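Local atomic coordinates of tryptophan decarboxylase 1 (Oryza sativa subsp. japonica, PDB entry 6KHO), a protein that catalyses the pyridoxal 5'-phosphate-dependent decarboxylation of L-tryptophan to tryptamine and of 5-hydroxy-L-tryptophan to serotonin, working as a homodimer. Residues 332-340 with 385-393. Sequence-based numbering, arbitrary orientation.
Sequences LMTCLDCTC and RGLKLWMVM
K388 lays its methylenes over the methyl group of T334, with CG and CD both 3.7 Å from T334 CG2, and carries its ammonium into the bend of the 332-340 loop. At chi1 65° its CG sits between the backbone N and the carbonyl carbon; the chain then runs extended. NZ donates to C335 O at 2.8 Å and to D337 O at 3.0 Å, each from above the carbonyl plane, tying together the two sides of the turn that holds the cis peptide between L336 and D337. D116 gives the same nitrogen a salt bridge.

One turn further along the helix, V392 sets CG2 against M333 O and T334 OG1. That OG1 also meets L389 CD1 and is bonded back to L332 O at 3.1 Å. L389 CD2 packs on C340 SG at 3.8 Å.

R385 NH2 lies 3.6 Å from D337 OD2, well out of the guanidinium plane, so that pairing is one of charge, with no N-H aimed at the oxygen; its stronger partner is D337 of the second subunit, in a salt bridge. A water also bridges R385 NE and D337 N. The contact joins long helix 386-420 to the loop between the cofactor-attachment lysine K330 and strand 339-343 of the seven-stranded mixed sheet, in the fold type I PLP domain beside the dimer interface. Five and seven residues after K330, the carbonyls of C335 and D337 turn to a buried ammonium, whose charge they and D116 probably stabilise.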
# COMPACT_ATOMS: atom_id res chain seq x y z
N LEU A 332 -4.52 -13.05 11.85
CA LEU A 332 -5.95 -12.84 12.12
C LEU A 332 -6.80 -13.05 10.86
O LEU A 332 -7.80 -12.36 10.64
CB LEU A 332 -6.19 -11.46 12.73
CG LEU A 332 -7.41 -11.36 13.64
CD1 LEU A 332 -7.20 -12.22 14.89
CD2 LEU A 332 -7.72 -9.91 14.01
N MET A 333 -6.40 -14.01 10.02
CA MET A 333 -7.24 -14.56 8.94
C MET A 333 -7.72 -13.50 7.94
O MET A 333 -8.78 -13.65 7.33
CB MET A 333 -8.45 -15.30 9.50
CG MET A 333 -8.09 -16.67 10.06
SD MET A 333 -9.48 -17.45 10.88
CE MET A 333 -9.55 -16.48 12.34
N THR A 334 -6.94 -12.44 7.76
CA THR A 334 -7.27 -11.36 6.83
C THR A 334 -6.16 -11.29 5.79
O THR A 334 -5.00 -11.06 6.13
CB THR A 334 -7.38 -10.03 7.58
OG1 THR A 334 -8.38 -10.13 8.61
CG2 THR A 334 -7.76 -8.92 6.63
N CYS A 335 -6.50 -11.50 4.51
CA CYS A 335 -5.46 -11.55 3.49
C CYS A 335 -4.73 -10.20 3.38
O CYS A 335 -5.28 -9.14 3.71
CB CYS A 335 -6.06 -11.93 2.12
SG CYS A 335 -7.39 -10.81 1.51
N LEU A 336 -3.48 -10.25 2.91
CA LEU A 336 -2.70 -9.03 2.71
C LEU A 336 -3.42 -8.08 1.76
O LEU A 336 -4.16 -8.52 0.87
CB LEU A 336 -1.31 -9.38 2.17
CG LEU A 336 -0.23 -9.87 3.14
CD1 LEU A 336 -0.41 -11.33 3.54
CD2 LEU A 336 1.16 -9.64 2.54
N ASP A 337 -3.23 -6.76 1.94
CA ASP A 337 -2.50 -6.14 3.06
C ASP A 337 -3.47 -5.62 4.11
O ASP A 337 -4.57 -5.14 3.78
CB ASP A 337 -1.64 -4.95 2.59
CG ASP A 337 -0.99 -5.17 1.23
OD1 ASP A 337 -0.28 -6.18 1.06
OD2 ASP A 337 -1.20 -4.32 0.33
N CYS A 338 -3.06 -5.68 5.38
CA CYS A 338 -3.88 -5.17 6.47
C CYS A 338 -3.05 -5.01 7.75
O CYS A 338 -2.85 -5.98 8.48
CB CYS A 338 -5.06 -6.11 6.73
SG CYS A 338 -6.24 -5.45 7.98
N THR A 339 -2.54 -3.80 8.01
CA THR A 339 -1.84 -3.50 9.25
C THR A 339 -2.59 -2.39 9.96
O THR A 339 -2.93 -1.38 9.32
CB THR A 339 -0.39 -3.07 9.00
OG1 THR A 339 0.30 -4.11 8.31
CG2 THR A 339 0.34 -2.78 10.33
N CYS A 340 -2.85 -2.56 11.25
CA CYS A 340 -3.62 -1.60 12.03
C CYS A 340 -2.68 -0.81 12.93
O CYS A 340 -1.92 -1.41 13.69
CB CYS A 340 -4.69 -2.31 12.85
SG CYS A 340 -5.90 -3.14 11.77
N ARG A 385 -10.03 -1.05 2.72
CA ARG A 385 -9.51 -2.19 3.48
C ARG A 385 -10.35 -2.53 4.69
O ARG A 385 -10.25 -3.65 5.20
CB ARG A 385 -8.08 -1.94 3.97
CG ARG A 385 -7.08 -1.67 2.88
CD ARG A 385 -5.63 -1.91 3.34
NE ARG A 385 -4.91 -2.26 2.13
CZ ARG A 385 -4.27 -1.39 1.38
NH1 ARG A 385 -4.17 -0.12 1.77
NH2 ARG A 385 -3.70 -1.80 0.23
N GLY A 386 -11.13 -1.58 5.19
CA GLY A 386 -11.96 -1.86 6.35
C GLY A 386 -12.96 -2.97 6.11
O GLY A 386 -13.33 -3.67 7.05
N LEU A 387 -13.37 -3.16 4.86
CA LEU A 387 -14.45 -4.10 4.58
C LEU A 387 -14.06 -5.53 4.95
O LEU A 387 -14.81 -6.23 5.64
CB LEU A 387 -14.86 -4.00 3.10
CG LEU A 387 -16.09 -4.83 2.70
CD1 LEU A 387 -17.31 -4.40 3.51
CD2 LEU A 387 -16.37 -4.69 1.21
N LYS A 388 -12.88 -5.98 4.50
CA LYS A 388 -12.52 -7.37 4.77
C LYS A 388 -12.29 -7.61 6.26
O LYS A 388 -12.65 -8.67 6.78
CB LYS A 388 -11.28 -7.78 3.96
CG LYS A 388 -10.00 -7.04 4.33
CD LYS A 388 -8.86 -7.50 3.42
CE LYS A 388 -7.71 -6.50 3.44
NZ LYS A 388 -6.60 -6.95 2.54
N LEU A 389 -11.72 -6.62 6.96
CA LEU A 389 -11.51 -6.79 8.40
C LEU A 389 -12.83 -6.86 9.15
O LEU A 389 -13.00 -7.70 10.04
CB LEU A 389 -10.64 -5.64 8.93
CG LEU A 389 -10.22 -5.80 10.39
CD1 LEU A 389 -9.64 -7.19 10.65
CD2 LEU A 389 -9.24 -4.68 10.80
N TRP A 390 -13.79 -5.99 8.80
CA TRP A 390 -15.12 -6.07 9.41
C TRP A 390 -15.81 -7.40 9.07
O TRP A 390 -16.42 -8.03 9.93
CB TRP A 390 -15.97 -4.89 8.95
CG TRP A 390 -17.44 -5.04 9.26
CD1 TRP A 390 -18.04 -4.88 10.48
CD2 TRP A 390 -18.48 -5.40 8.34
NE1 TRP A 390 -19.39 -5.13 10.37
CE2 TRP A 390 -19.69 -5.45 9.07
CE3 TRP A 390 -18.50 -5.70 6.97
CZ2 TRP A 390 -20.91 -5.76 8.47
CZ3 TRP A 390 -19.73 -6.00 6.37
CH2 TRP A 390 -20.92 -6.03 7.13
N MET A 391 -15.68 -7.85 7.82
CA MET A 391 -16.35 -9.09 7.43
C MET A 391 -15.82 -10.29 8.21
O MET A 391 -16.57 -11.22 8.53
CB MET A 391 -16.19 -9.32 5.94
CG MET A 391 -17.16 -8.50 5.11
SD MET A 391 -17.37 -9.25 3.49
CE MET A 391 -18.67 -8.21 2.85
N VAL A 392 -14.52 -10.31 8.50
CA VAL A 392 -13.94 -11.40 9.28
C VAL A 392 -14.53 -11.40 10.69
O VAL A 392 -14.99 -12.45 11.18
CB VAL A 392 -12.40 -11.27 9.31
CG1 VAL A 392 -11.81 -12.12 10.44
CG2 VAL A 392 -11.82 -11.68 7.96
N MET A 393 -14.53 -10.25 11.35
CA MET A 393 -15.07 -10.17 12.71
C MET A 393 -16.58 -10.39 12.73
O MET A 393 -17.10 -11.09 13.61
CB MET A 393 -14.73 -8.82 13.35
CG MET A 393 -13.29 -8.70 13.84
SD MET A 393 -12.88 -7.07 14.53
CE MET A 393 -13.09 -6.00 13.10
O HOH W 1 -5.00 -4.74 0.13